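PDB 4JZ6: salicylaldehyde dehydrogenase NahF from Pseudomonas putida, which probably oxidises salicylaldehyde to salicylate with NAD+ and water, a step in the breakdown of naphthalene. Local coordinates for residues A[177-182]-A[481-486]. Residues are numbered along the deposited sequence; the frame is centred on the assembly and turned at random.
With EDO (1,2-ethanediol), chain K.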
ATOM      1  N   ALA A 177      18.217   6.732   0.319  1.00 18.98           N
ATOM      2  CA  ALA A 177      18.989   5.628  -0.247  1.00 23.79           C
ATOM      3  C   ALA A 177      18.129   4.694  -1.073  1.00 22.08           C
ATOM      4  O   ALA A 177      18.459   4.381  -2.218  1.00 18.40           O
ATOM      5  CB  ALA A 177      19.688   4.843   0.855  1.00 21.19           C
ATOM      6  N   TYR A 178      17.023   4.254  -0.486  1.00 20.81           N
ATOM      7  CA  TYR A 178      16.169   3.276  -1.148  1.00 21.15           C
ATOM      8  C   TYR A 178      15.478   3.824  -2.403  1.00 19.54           C
ATOM      9  O   TYR A 178      15.572   3.209  -3.466  1.00 17.49           O
ATOM     10  CB  TYR A 178      15.187   2.645  -0.159  1.00 17.47           C
ATOM     11  CG  TYR A 178      15.856   1.739   0.855  1.00 18.26           C
ATOM     12  CD1 TYR A 178      16.758   0.754   0.452  1.00 18.45           C
ATOM     13  CD2 TYR A 178      15.592   1.868   2.217  1.00 22.33           C
ATOM     14  CE1 TYR A 178      17.365  -0.083   1.381  1.00 21.30           C
ATOM     15  CE2 TYR A 178      16.196   1.036   3.151  1.00 21.85           C
ATOM     16  CZ  TYR A 178      17.079   0.064   2.730  1.00 20.75           C
ATOM     17  OH  TYR A 178      17.682  -0.753   3.664  1.00 18.60           O
ATOM     18  N   PRO A 179      14.805   4.990  -2.300  1.00 19.10           N
ATOM     19  CA  PRO A 179      14.225   5.512  -3.544  1.00 18.06           C
ATOM     20  C   PRO A 179      15.281   5.789  -4.621  1.00 18.23           C
ATOM     21  O   PRO A 179      14.996   5.640  -5.809  1.00 18.23           O
ATOM     22  CB  PRO A 179      13.561   6.816  -3.095  1.00 18.47           C
ATOM     23  CG  PRO A 179      13.224   6.580  -1.650  1.00 19.67           C
ATOM     24  CD  PRO A 179      14.394   5.790  -1.129  1.00 18.14           C
ATOM     25  N   LEU A 180      16.487   6.170  -4.215  1.00 18.44           N
ATOM     26  CA  LEU A 180      17.564   6.384  -5.183  1.00 20.07           C
ATOM     27  C   LEU A 180      17.954   5.108  -5.939  1.00 21.26           C
ATOM     28  O   LEU A 180      17.948   5.089  -7.172  1.00 25.52           O
ATOM     29  CB  LEU A 180      18.792   7.023  -4.530  1.00 19.04           C
ATOM     30  CG  LEU A 180      18.631   8.481  -4.087  1.00 31.10           C
ATOM     31  CD1 LEU A 180      19.982   9.179  -3.984  1.00 26.50           C
ATOM     32  CD2 LEU A 180      17.701   9.227  -5.025  1.00 28.31           C
ATOM     33  N   VAL A 181      18.283   4.046  -5.210  1.00 18.08           N
ATOM     34  CA  VAL A 181      18.702   2.806  -5.854  1.00 21.45           C
ATOM     35  C   VAL A 181      17.597   2.209  -6.738  1.00 17.66           C
ATOM     36  O   VAL A 181      17.873   1.439  -7.658  1.00 18.25           O
ATOM     37  CB  VAL A 181      19.203   1.760  -4.835  1.00 23.38           C
ATOM     38  CG1 VAL A 181      18.052   1.229  -3.987  1.00 17.39           C
ATOM     39  CG2 VAL A 181      19.937   0.635  -5.548  1.00 17.70           C
ATOM     40  N   CYS A 182      16.349   2.582  -6.473  1.00 20.03           N
ATOM     41  CA  CYS A 182      15.234   2.124  -7.296  1.00 25.90           C
ATOM     42  C   CYS A 182      15.025   3.024  -8.517  1.00 20.46           C
ATOM     43  O   CYS A 182      14.088   2.841  -9.298  1.00 17.75           O
ATOM     44  CB  CYS A 182      13.962   1.995  -6.458  1.00 17.29           C
ATOM     45  SG  CYS A 182      14.010   0.581  -5.312  1.00 16.99           S
ATOM     46  N   ASP A 481       9.501  -2.997  -3.413  1.00 23.82           N
ATOM     47  CA  ASP A 481       8.172  -2.817  -3.969  1.00 19.20           C
ATOM     48  C   ASP A 481       7.630  -1.421  -3.678  1.00 18.39           C
ATOM     49  O   ASP A 481       6.765  -0.917  -4.393  1.00 26.07           O
ATOM     50  CB  ASP A 481       7.221  -3.870  -3.411  1.00 22.94           C
ATOM     51  CG  ASP A 481       5.810  -3.712  -3.938  1.00 27.42           C
ATOM     52  OD1 ASP A 481       5.536  -4.190  -5.060  1.00 27.37           O
ATOM     53  OD2 ASP A 481       4.977  -3.097  -3.234  1.00 28.15           O
ATOM     54  N   GLU A 482       8.139  -0.799  -2.625  1.00 20.80           N
ATOM     55  CA  GLU A 482       7.667   0.522  -2.235  1.00 17.66           C
ATOM     56  C   GLU A 482       8.067   1.587  -3.242  1.00 18.95           C
ATOM     57  O   GLU A 482       7.374   2.590  -3.406  1.00 17.73           O
ATOM     58  CB  GLU A 482       8.212   0.891  -0.861  1.00 17.27           C
ATOM     59  CG  GLU A 482       7.857  -0.104   0.202  1.00 17.20           C
ATOM     60  CD  GLU A 482       6.403  -0.008   0.602  1.00 22.77           C
ATOM     61  OE1 GLU A 482       5.726   0.943   0.147  1.00 17.76           O
ATOM     62  OE2 GLU A 482       5.946  -0.879   1.377  1.00 20.01           O
ATOM     63  N   PHE A 483       9.189   1.369  -3.916  1.00 25.99           N
ATOM     64  CA  PHE A 483       9.729   2.385  -4.810  1.00 24.38           C
ATOM     65  C   PHE A 483       9.975   1.843  -6.208  1.00 24.00           C
ATOM     66  O   PHE A 483      10.893   2.285  -6.899  1.00 23.94           O
ATOM     67  CB  PHE A 483      11.010   2.979  -4.228  1.00 19.35           C
ATOM     68  CG  PHE A 483      10.849   3.494  -2.828  1.00 24.14           C
ATOM     69  CD1 PHE A 483       9.974   4.536  -2.555  1.00 22.32           C
ATOM     70  CD2 PHE A 483      11.567   2.933  -1.781  1.00 22.26           C
ATOM     71  CE1 PHE A 483       9.819   5.008  -1.266  1.00 22.90           C
ATOM     72  CE2 PHE A 483      11.420   3.403  -0.486  1.00 19.68           C
ATOM     73  CZ  PHE A 483      10.544   4.440  -0.228  1.00 22.57           C
ATOM     74  N   THR A 484       9.152   0.885  -6.620  1.00 21.07           N
ATOM     75  CA  THR A 484       9.216   0.377  -7.981  1.00 17.31           C
ATOM     76  C   THR A 484       7.833   0.250  -8.586  1.00 26.35           C
ATOM     77  O   THR A 484       6.838   0.089  -7.872  1.00 23.83           O
ATOM     78  CB  THR A 484       9.921  -1.000  -8.070  1.00 25.70           C
ATOM     79  OG1 THR A 484       9.235  -1.964  -7.252  1.00 22.47           O
ATOM     80  CG2 THR A 484      11.383  -0.886  -7.638  1.00 26.97           C
ATOM     81  N   GLU A 485       7.778   0.351  -9.909  1.00 25.68           N
ATOM     82  CA  GLU A 485       6.588  -0.039 -10.645  1.00 20.54           C
ATOM     83  C   GLU A 485       6.753  -1.506 -10.976  1.00 21.57           C
ATOM     84  O   GLU A 485       7.809  -1.913 -11.472  1.00 23.68           O
ATOM     85  CB  GLU A 485       6.448   0.754 -11.949  1.00 22.97           C
ATOM     86  CG  GLU A 485       6.208   2.245 -11.788  1.00 24.66           C
ATOM     87  CD  GLU A 485       4.909   2.563 -11.060  1.00 34.39           C
ATOM     88  OE1 GLU A 485       4.116   1.630 -10.783  1.00 18.82           O
ATOM     89  OE2 GLU A 485       4.686   3.760 -10.767  1.00 36.13           O
ATOM     90  N   LEU A 486       5.731  -2.301 -10.679  1.00 17.86           N
ATOM     91  CA  LEU A 486       5.711  -3.694 -11.103  1.00 19.01           C
ATOM     92  C   LEU A 486       4.864  -3.790 -12.360  1.00 18.22           C
ATOM     93  O   LEU A 486       3.669  -3.509 -12.338  1.00 18.53           O
ATOM     94  CB  LEU A 486       5.154  -4.608 -10.008  1.00 21.17           C
ATOM     95  CG  LEU A 486       5.047  -6.087 -10.389  1.00 21.00           C
ATOM     96  CD1 LEU A 486       6.424  -6.702 -10.570  1.00 17.67           C
ATOM     97  CD2 LEU A 486       4.250  -6.853  -9.348  1.00 19.96           C
TER
HETATM   98  C1  EDO K 510       1.942  -2.166  -6.693  1.00 53.19           C
HETATM   99  O1  EDO K 510       1.283  -0.995  -6.179  1.00 44.26           O
HETATM  100  C2  EDO K 510       2.024  -3.243  -5.614  1.00 55.70           C
HETATM  101  O2  EDO K 510       2.963  -4.265  -5.981  1.00 50.05           O
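The ring of Phe-483 lies flat against Pro-179, and of all the residues in the contact between 177-182 and 481-486 Phe-483 buries the largest share of surface. Pro-179 CG makes a CH-pi contact, 3.6 Å from the centroid of the Phe-483 ring and only 8° off the ring normal, hence almost exactly over its centre. On the opposite face sits CB of the preceding Glu-482, 4.0 Å above the ring plane, which leaves the phenyl group clamped between a proline and its own neighbour in sequence. The torsion chi1 of -53° sets CG anti to the carbonyl carbon and brings the ring against the helix.

Apolar contacts widen this patch. Tyr-178 reaches the ring through CB, 3.9 Å from Phe-483 CE2, while its phenol end turns away and its OH is hydrogen-bonded to Asp-475. Cys-182 meets the base of the Phe-483 side chain, CB to CB at 3.8 Å. Its SG lies 3.8 Å from CG2 of Thr-484. An alanine at Phe-483 would probably open a gap between Pro-179 and Glu-482 CB and strip the proline of its CH-pi partner.

No hydrogen bond passes directly between the two segments. A polar link is instead supplied by Asn-184, whose ND2 is bonded to both Pro-179 O and Phe-483 O.

Asp-481 OD1 accepts a 2.7 Å hydrogen bond from O2 of an ethanediol, probably a crystallisation additive.

The contact thus seats the C-terminal end of helix 170-181, the beta-alpha-beta crossover between parallel strands 159-162 and 186-189 of the family's Rossmann-like NAD-binding sheet, on the bend leading into strand 485-491, an outer strand of the antiparallel sheet with 139-140 and 148-154; the Phe-483 side chain lies about 8 Å from that of Glu-267, the predicted active-site residue.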